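PDB 3URG: Alr1010 protein from Nostoc, which probably binds calcium ions in this cyanobacterium. Local coordinates for residues Y53-K67 / E80-C94. Residues are numbered along the deposited sequence; the frame is centred on the assembly and turned at random.
Sequences YYYLDDTLEFPFMGK and EKTVEVLGMAPDDEC. With NA (sodium ion), chain C; MNB (5-mercapto-2-nitro-benzoic acid), chain B.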
loop_
_atom_site.group_PDB
_atom_site.type_symbol
_atom_site.label_atom_id
_atom_site.label_comp_id
_atom_site.label_asym_id
_atom_site.label_seq_id
_atom_site.Cartn_x
_atom_site.Cartn_y
_atom_site.Cartn_z
ATOM N N TYR A 53 4.982 6.691 3.178
ATOM C CA TYR A 53 4.161 7.398 2.199
ATOM C C TYR A 53 5.018 7.842 1.013
ATOM O O TYR A 53 4.677 7.588 -0.145
ATOM C CB TYR A 53 3.461 8.614 2.837
ATOM C CG TYR A 53 2.501 9.328 1.900
ATOM C CD1 TYR A 53 1.163 8.947 1.823
ATOM C CD2 TYR A 53 2.931 10.374 1.093
ATOM C CE1 TYR A 53 0.273 9.595 0.970
ATOM C CE2 TYR A 53 2.041 11.027 0.224
ATOM C CZ TYR A 53 0.721 10.631 0.176
ATOM O OH TYR A 53 -0.154 11.273 -0.667
ATOM N N TYR A 54 6.122 8.522 1.309
ATOM C CA TYR A 54 7.060 8.963 0.274
ATOM C C TYR A 54 7.709 7.801 -0.464
ATOM O O TYR A 54 7.924 7.867 -1.675
ATOM C CB TYR A 54 8.156 9.870 0.862
ATOM C CG TYR A 54 7.651 11.253 1.265
ATOM C CD1 TYR A 54 6.614 11.860 0.572
ATOM C CD2 TYR A 54 8.230 11.954 2.327
ATOM C CE1 TYR A 54 6.148 13.118 0.927
ATOM C CE2 TYR A 54 7.774 13.221 2.687
ATOM C CZ TYR A 54 6.736 13.796 1.981
ATOM O OH TYR A 54 6.272 15.050 2.326
ATOM N N TYR A 55 8.048 6.739 0.253
ATOM C CA TYR A 55 8.655 5.599 -0.426
ATOM C C TYR A 55 7.689 5.030 -1.478
ATOM O O TYR A 55 8.056 4.845 -2.636
ATOM C CB TYR A 55 9.115 4.519 0.562
ATOM C CG TYR A 55 9.520 3.207 -0.100
ATOM C CD1 TYR A 55 10.766 3.053 -0.714
ATOM C CD2 TYR A 55 8.656 2.121 -0.097
ATOM C CE1 TYR A 55 11.133 1.842 -1.308
ATOM C CE2 TYR A 55 9.014 0.915 -0.685
ATOM C CZ TYR A 55 10.243 0.779 -1.285
ATOM O OH TYR A 55 10.559 -0.438 -1.859
ATOM N N LEU A 56 6.461 4.782 -1.084
ATOM C CA LEU A 56 5.483 4.207 -1.965
ATOM C C LEU A 56 5.158 5.126 -3.131
ATOM O O LEU A 56 5.096 4.711 -4.259
ATOM C CB LEU A 56 4.235 3.853 -1.188
ATOM C CG LEU A 56 4.318 2.664 -0.256
ATOM C CD1 LEU A 56 3.138 2.533 0.568
ATOM C CD2 LEU A 56 4.593 1.419 -0.956
ATOM N N ASP A 57 5.024 6.394 -2.832
ATOM C CA ASP A 57 4.786 7.395 -3.854
ATOM C C ASP A 57 5.930 7.435 -4.843
ATOM O O ASP A 57 5.717 7.683 -6.014
ATOM C CB ASP A 57 4.621 8.786 -3.258
ATOM C CG ASP A 57 3.949 9.754 -4.223
ATOM O OD1 ASP A 57 4.121 10.981 -4.057
ATOM O OD2 ASP A 57 3.244 9.287 -5.144
ATOM N N ASP A 58 7.147 7.225 -4.363
ATOM C CA ASP A 58 8.317 7.245 -5.229
ATOM C C ASP A 58 8.512 5.968 -6.037
ATOM O O ASP A 58 9.013 6.014 -7.154
ATOM C CB ASP A 58 9.565 7.473 -4.389
ATOM C CG ASP A 58 10.232 8.780 -4.705
ATOM O OD1 ASP A 58 10.932 8.845 -5.743
ATOM O OD2 ASP A 58 10.043 9.740 -3.925
ATOM N N THR A 59 8.126 4.835 -5.461
ATOM C CA THR A 59 8.514 3.532 -5.989
ATOM C C THR A 59 7.420 2.850 -6.830
ATOM O O THR A 59 7.721 2.148 -7.788
ATOM C CB THR A 59 8.950 2.613 -4.844
ATOM O OG1 THR A 59 9.850 3.334 -3.983
ATOM C CG2 THR A 59 9.642 1.340 -5.373
ATOM N N LEU A 60 6.157 3.046 -6.465
ATOM C CA LEU A 60 5.052 2.514 -7.261
ATOM C C LEU A 60 5.026 3.273 -8.582
ATOM O O LEU A 60 5.140 4.472 -8.587
ATOM C CB LEU A 60 3.726 2.705 -6.526
ATOM C CG LEU A 60 3.592 2.011 -5.172
ATOM C CD1 LEU A 60 2.262 2.376 -4.490
ATOM C CD2 LEU A 60 3.725 0.497 -5.332
ATOM N N GLU A 61 4.887 2.590 -9.709
ATOM C CA GLU A 61 4.818 3.309 -10.982
ATOM C C GLU A 61 3.381 3.556 -11.435
ATOM O O GLU A 61 2.760 2.678 -12.007
ATOM C CB GLU A 61 5.598 2.561 -12.064
ATOM C CG GLU A 61 7.108 2.714 -11.924
ATOM C CD GLU A 61 7.557 4.169 -12.028
ATOM O OE1 GLU A 61 7.009 4.910 -12.879
ATOM O OE2 GLU A 61 8.457 4.569 -11.257
ATOM N N PHE A 62 2.858 4.752 -11.175
ATOM C CA PHE A 62 1.475 5.075 -11.535
ATOM C C PHE A 62 1.356 5.549 -12.995
ATOM O O PHE A 62 2.255 6.208 -13.506
ATOM C CB PHE A 62 0.918 6.169 -10.625
ATOM C CG PHE A 62 1.009 5.856 -9.161
ATOM C CD1 PHE A 62 0.219 4.869 -8.598
ATOM C CD2 PHE A 62 1.852 6.584 -8.341
ATOM C CE1 PHE A 62 0.288 4.596 -7.238
ATOM C CE2 PHE A 62 1.928 6.314 -6.979
ATOM C CZ PHE A 62 1.148 5.318 -6.434
ATOM N N PRO A 63 0.235 5.233 -13.659
ATOM C CA PRO A 63 -0.874 4.458 -13.110
ATOM C C PRO A 63 -0.662 2.996 -13.416
ATOM O O PRO A 63 0.087 2.670 -14.313
ATOM C CB PRO A 63 -2.084 4.960 -13.916
ATOM C CG PRO A 63 -1.494 5.699 -15.131
ATOM C CD PRO A 63 -0.009 5.610 -15.062
ATOM N N PHE A 64 -1.300 2.116 -12.664
ATOM C CA PHE A 64 -1.246 0.701 -12.991
ATOM C C PHE A 64 -2.609 0.092 -12.705
ATOM O O PHE A 64 -3.447 0.704 -12.041
ATOM C CB PHE A 64 -0.104 -0.028 -12.243
ATOM C CG PHE A 64 -0.236 -0.014 -10.734
ATOM C CD1 PHE A 64 -0.945 -1.008 -10.074
ATOM C CD2 PHE A 64 0.385 0.972 -9.980
ATOM C CE1 PHE A 64 -1.056 -1.003 -8.686
ATOM C CE2 PHE A 64 0.287 0.982 -8.601
ATOM C CZ PHE A 64 -0.437 -0.006 -7.953
ATOM N N MET A 65 -2.853 -1.099 -13.218
ATOM C CA MET A 65 -4.142 -1.718 -12.959
ATOM C C MET A 65 -4.099 -2.725 -11.822
ATOM O O MET A 65 -3.082 -3.373 -11.582
ATOM C CB MET A 65 -4.696 -2.326 -14.234
ATOM C CG MET A 65 -5.291 -1.263 -15.132
ATOM S SD MET A 65 -5.554 -1.883 -16.761
ATOM C CE MET A 65 -3.941 -2.584 -17.105
ATOM N N GLY A 66 -5.212 -2.842 -11.114
ATOM C CA GLY A 66 -5.303 -3.786 -10.022
ATOM C C GLY A 66 -6.717 -4.261 -9.771
ATOM O O GLY A 66 -7.681 -3.657 -10.253
ATOM N N LYS A 67 -6.832 -5.365 -9.036
ATOM C CA LYS A 67 -8.118 -5.844 -8.547
ATOM C C LYS A 67 -8.262 -5.316 -7.134
ATOM O O LYS A 67 -7.431 -5.611 -6.271
ATOM C CB LYS A 67 -8.148 -7.373 -8.505
ATOM C CG LYS A 67 -7.984 -8.081 -9.837
ATOM C CD LYS A 67 -8.234 -9.573 -9.660
ATOM C CE LYS A 67 -7.202 -10.421 -10.389
ATOM N NZ LYS A 67 -7.357 -10.366 -11.870
ATOM N N GLU A 80 -15.289 -7.129 -6.006
ATOM C CA GLU A 80 -13.945 -7.109 -6.569
ATOM C C GLU A 80 -13.927 -6.264 -7.843
ATOM O O GLU A 80 -14.379 -6.707 -8.898
ATOM C CB GLU A 80 -13.455 -8.531 -6.841
ATOM C CG GLU A 80 -12.033 -8.599 -7.378
ATOM C CD GLU A 80 -11.483 -10.012 -7.389
ATOM O OE1 GLU A 80 -10.858 -10.405 -8.398
ATOM O OE2 GLU A 80 -11.683 -10.734 -6.387
ATOM N N LYS A 81 -13.411 -5.043 -7.730
ATOM C CA LYS A 81 -13.443 -4.081 -8.828
ATOM C C LYS A 81 -12.109 -4.053 -9.577
ATOM O O LYS A 81 -11.046 -4.188 -8.970
ATOM C CB LYS A 81 -13.737 -2.670 -8.302
ATOM C CG LYS A 81 -15.209 -2.261 -8.233
ATOM C CD LYS A 81 -15.331 -0.763 -7.954
ATOM C CE LYS A 81 -16.529 -0.140 -8.684
ATOM N NZ LYS A 81 -16.497 -0.403 -10.166
ATOM N N THR A 82 -12.168 -3.853 -10.889
ATOM C CA THR A 82 -10.954 -3.708 -11.694
ATOM C C THR A 82 -10.733 -2.241 -12.000
ATOM O O THR A 82 -11.541 -1.604 -12.674
ATOM C CB THR A 82 -11.014 -4.532 -12.997
ATOM O OG1 THR A 82 -10.931 -5.924 -12.674
ATOM C CG2 THR A 82 -9.840 -4.166 -13.906
ATOM N N VAL A 83 -9.632 -1.692 -11.501
ATOM C CA VAL A 83 -9.487 -0.245 -11.492
ATOM C C VAL A 83 -8.115 0.171 -11.950
ATOM O O VAL A 83 -7.204 -0.647 -11.999
ATOM C CB VAL A 83 -9.718 0.326 -10.080
ATOM C CG1 VAL A 83 -11.103 -0.069 -9.571
ATOM C CG2 VAL A 83 -8.638 -0.168 -9.106
ATOM N N GLU A 84 -7.973 1.447 -12.288
ATOM C CA GLU A 84 -6.648 2.024 -12.453
ATOM C C GLU A 84 -6.242 2.628 -11.125
ATOM O O GLU A 84 -6.999 3.387 -10.521
ATOM C CB GLU A 84 -6.644 3.121 -13.514
ATOM C CG GLU A 84 -6.637 2.621 -14.943
ATOM C CD GLU A 84 -6.515 3.758 -15.947
ATOM O OE1 GLU A 84 -5.677 4.661 -15.740
ATOM O OE2 GLU A 84 -7.261 3.747 -16.944
ATOM N N VAL A 85 -5.052 2.278 -10.656
ATOM C CA VAL A 85 -4.520 2.890 -9.458
ATOM C C VAL A 85 -3.758 4.143 -9.888
ATOM O O VAL A 85 -2.747 4.052 -10.588
ATOM C CB VAL A 85 -3.593 1.930 -8.725
ATOM C CG1 VAL A 85 -3.156 2.531 -7.408
ATOM C CG2 VAL A 85 -4.289 0.586 -8.520
ATOM N N LEU A 86 -4.261 5.302 -9.469
ATOM C CA LEU A 86 -3.816 6.596 -9.996
ATOM C C LEU A 86 -2.651 7.223 -9.233
ATOM O O LEU A 86 -1.878 8.000 -9.792
ATOM C CB LEU A 86 -4.988 7.579 -10.001
ATOM C CG LEU A 86 -5.968 7.567 -11.186
ATOM C CD1 LEU A 86 -5.891 6.291 -12.021
ATOM C CD2 LEU A 86 -7.377 7.828 -10.699
ATOM N N GLY A 87 -2.535 6.907 -7.951
ATOM C CA GLY A 87 -1.496 7.503 -7.128
ATOM C C GLY A 87 -1.823 7.310 -5.661
ATOM O O GLY A 87 -2.823 6.666 -5.334
ATOM N N MET A 88 -0.978 7.839 -4.780
ATOM C CA MET A 88 -1.265 7.810 -3.358
ATOM C C MET A 88 -2.470 8.697 -3.119
ATOM O O MET A 88 -2.644 9.707 -3.798
ATOM C CB MET A 88 -0.079 8.327 -2.542
ATOM C CG MET A 88 1.221 7.563 -2.783
ATOM S SD MET A 88 1.027 5.791 -2.487
ATOM C CE MET A 88 0.838 5.713 -0.706
ATOM N N ALA A 89 -3.280 8.360 -2.158
ATOM C CA ALA A 89 -4.351 9.217 -1.780
ATOM C C ALA A 89 -3.741 10.398 -1.099
ATOM O O ALA A 89 -2.714 10.296 -0.512
ATOM C CB ALA A 89 -5.249 8.519 -0.879
ATOM N N PRO A 90 -4.425 11.517 -1.103
ATOM C CA PRO A 90 -3.904 12.650 -0.376
ATOM C C PRO A 90 -3.750 12.229 1.063
ATOM O O PRO A 90 -4.394 11.333 1.538
ATOM C CB PRO A 90 -5.019 13.672 -0.504
ATOM C CG PRO A 90 -6.214 12.893 -0.880
ATOM C CD PRO A 90 -5.719 11.826 -1.722
ATOM N N ASP A 91 -2.787 12.826 1.716
ATOM C CA ASP A 91 -2.194 12.265 2.930
ATOM C C ASP A 91 -3.004 12.511 4.207
ATOM O O ASP A 91 -2.439 12.576 5.301
ATOM C CB ASP A 91 -0.724 12.702 3.100
ATOM C CG ASP A 91 -0.545 14.218 3.147
ATOM O OD1 ASP A 91 -1.556 14.957 3.181
ATOM O OD2 ASP A 91 0.626 14.666 3.157
ATOM N N ASP A 92 -4.325 12.619 4.080
ATOM C CA ASP A 92 -5.158 12.928 5.247
ATOM C C ASP A 92 -5.240 11.804 6.289
ATOM O O ASP A 92 -5.360 12.076 7.483
ATOM C CB ASP A 92 -6.559 13.410 4.840
ATOM C CG ASP A 92 -7.140 12.622 3.684
ATOM O OD1 ASP A 92 -7.176 13.170 2.558
ATOM O OD2 ASP A 92 -7.568 11.466 3.899
ATOM N N GLU A 93 -5.161 10.552 5.847
ATOM C CA GLU A 93 -5.254 9.421 6.772
ATOM C C GLU A 93 -3.926 8.661 6.861
ATOM O O GLU A 93 -3.873 7.491 7.252
ATOM C CB GLU A 93 -6.398 8.491 6.361
ATOM C CG GLU A 93 -7.752 9.195 6.248
ATOM N N CYS A 94 -2.852 9.358 6.508
ATOM C CA CYS A 94 -1.519 8.771 6.452
ATOM C C CYS A 94 -1.105 8.051 7.734
ATOM O O CYS A 94 -0.451 7.012 7.676
ATOM C CB CYS A 94 -0.492 9.849 6.119
ATOM S SG CYS A 94 1.182 9.212 5.995
HETATM NA NA NA C . 5.302 7.037 -8.426
HETATM C C6 MNB B . 1.993 13.860 6.264
HETATM C C1 MNB B . 2.138 14.729 7.297
HETATM C C2 MNB B . 2.765 14.274 8.503
HETATM C C3 MNB B . 3.219 12.919 8.598
HETATM C C4 MNB B . 3.060 12.027 7.525
HETATM C C5 MNB B . 2.467 12.466 6.381
HETATM S S5 MNB B . 2.275 11.388 5.012
HETATM C C10 MNB B . 1.612 16.114 7.074
HETATM O O12 MNB B . 1.625 16.954 7.948
HETATM O O11 MNB B . 0.996 16.422 5.884
HETATM N N7 MNB B . 2.974 15.092 9.667
HETATM O O9 MNB B . 3.515 14.566 10.724
HETATM O O8 MNB B . 2.710 16.358 9.670
HETATM O O HOH W 1 0.484 10.141 -5.926
HETATM O O HOH W 2 4.207 9.630 -7.968
HETATM O O HOH W 3 7.872 7.528 -9.273
HETATM O O HOH W 4 4.453 7.339 -11.028
#
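Phe64 and Gly66 pair with Val85 and Val83 across an antiparallel hairpin, the bond from Val85 N to Phe64 O (2.6 Å) being nearly straight at 168°, and at Gly87 the chain turns a corner, so that residues 88-94 pack against the C-terminal turns of helix 45-59. Here two aromatic rings show how aliphatic C-H groups can seat a flat side chain. Phe64 CG lies between the backbone N and the carbonyl carbon (chi1 62°), which brings a ring face over Val85 CB. At the corner Phe62 offers a face to Gly87 CA, which stands 3.3 Å from the ring centroid, almost on the ring normal. The Met88 chain curls, setting SD at the edge of the Phe62 ring and CE 3.9 Å from Leu56 CB. Tyr53 lies between Met88 CG on one face and Asp91 CB on the other, both offset toward the rim, and its hydroxyl donates to Ala89 O (2.7 Å) from above the carbonyl plane. A phenylalanine here would probably leave Ala89 O without this donor and the loop less firmly tied to the helix. Water 1 adds a second tie, accepting from Met88 N and donating to Asp57 OD2. Asp57 O and Leu60 O bind the sodium ion at 2.5 and 2.6 Å, with three waters, while Tyr53, Asp91 and Cys94 line the pocket of the bound 5-mercapto-2-nitro-benzoic acid. One hydroxyl and one bridging water thus supply the polar links between residues 88-94 and the helix, whose C-terminal end also offers backbone carbonyls to the ion.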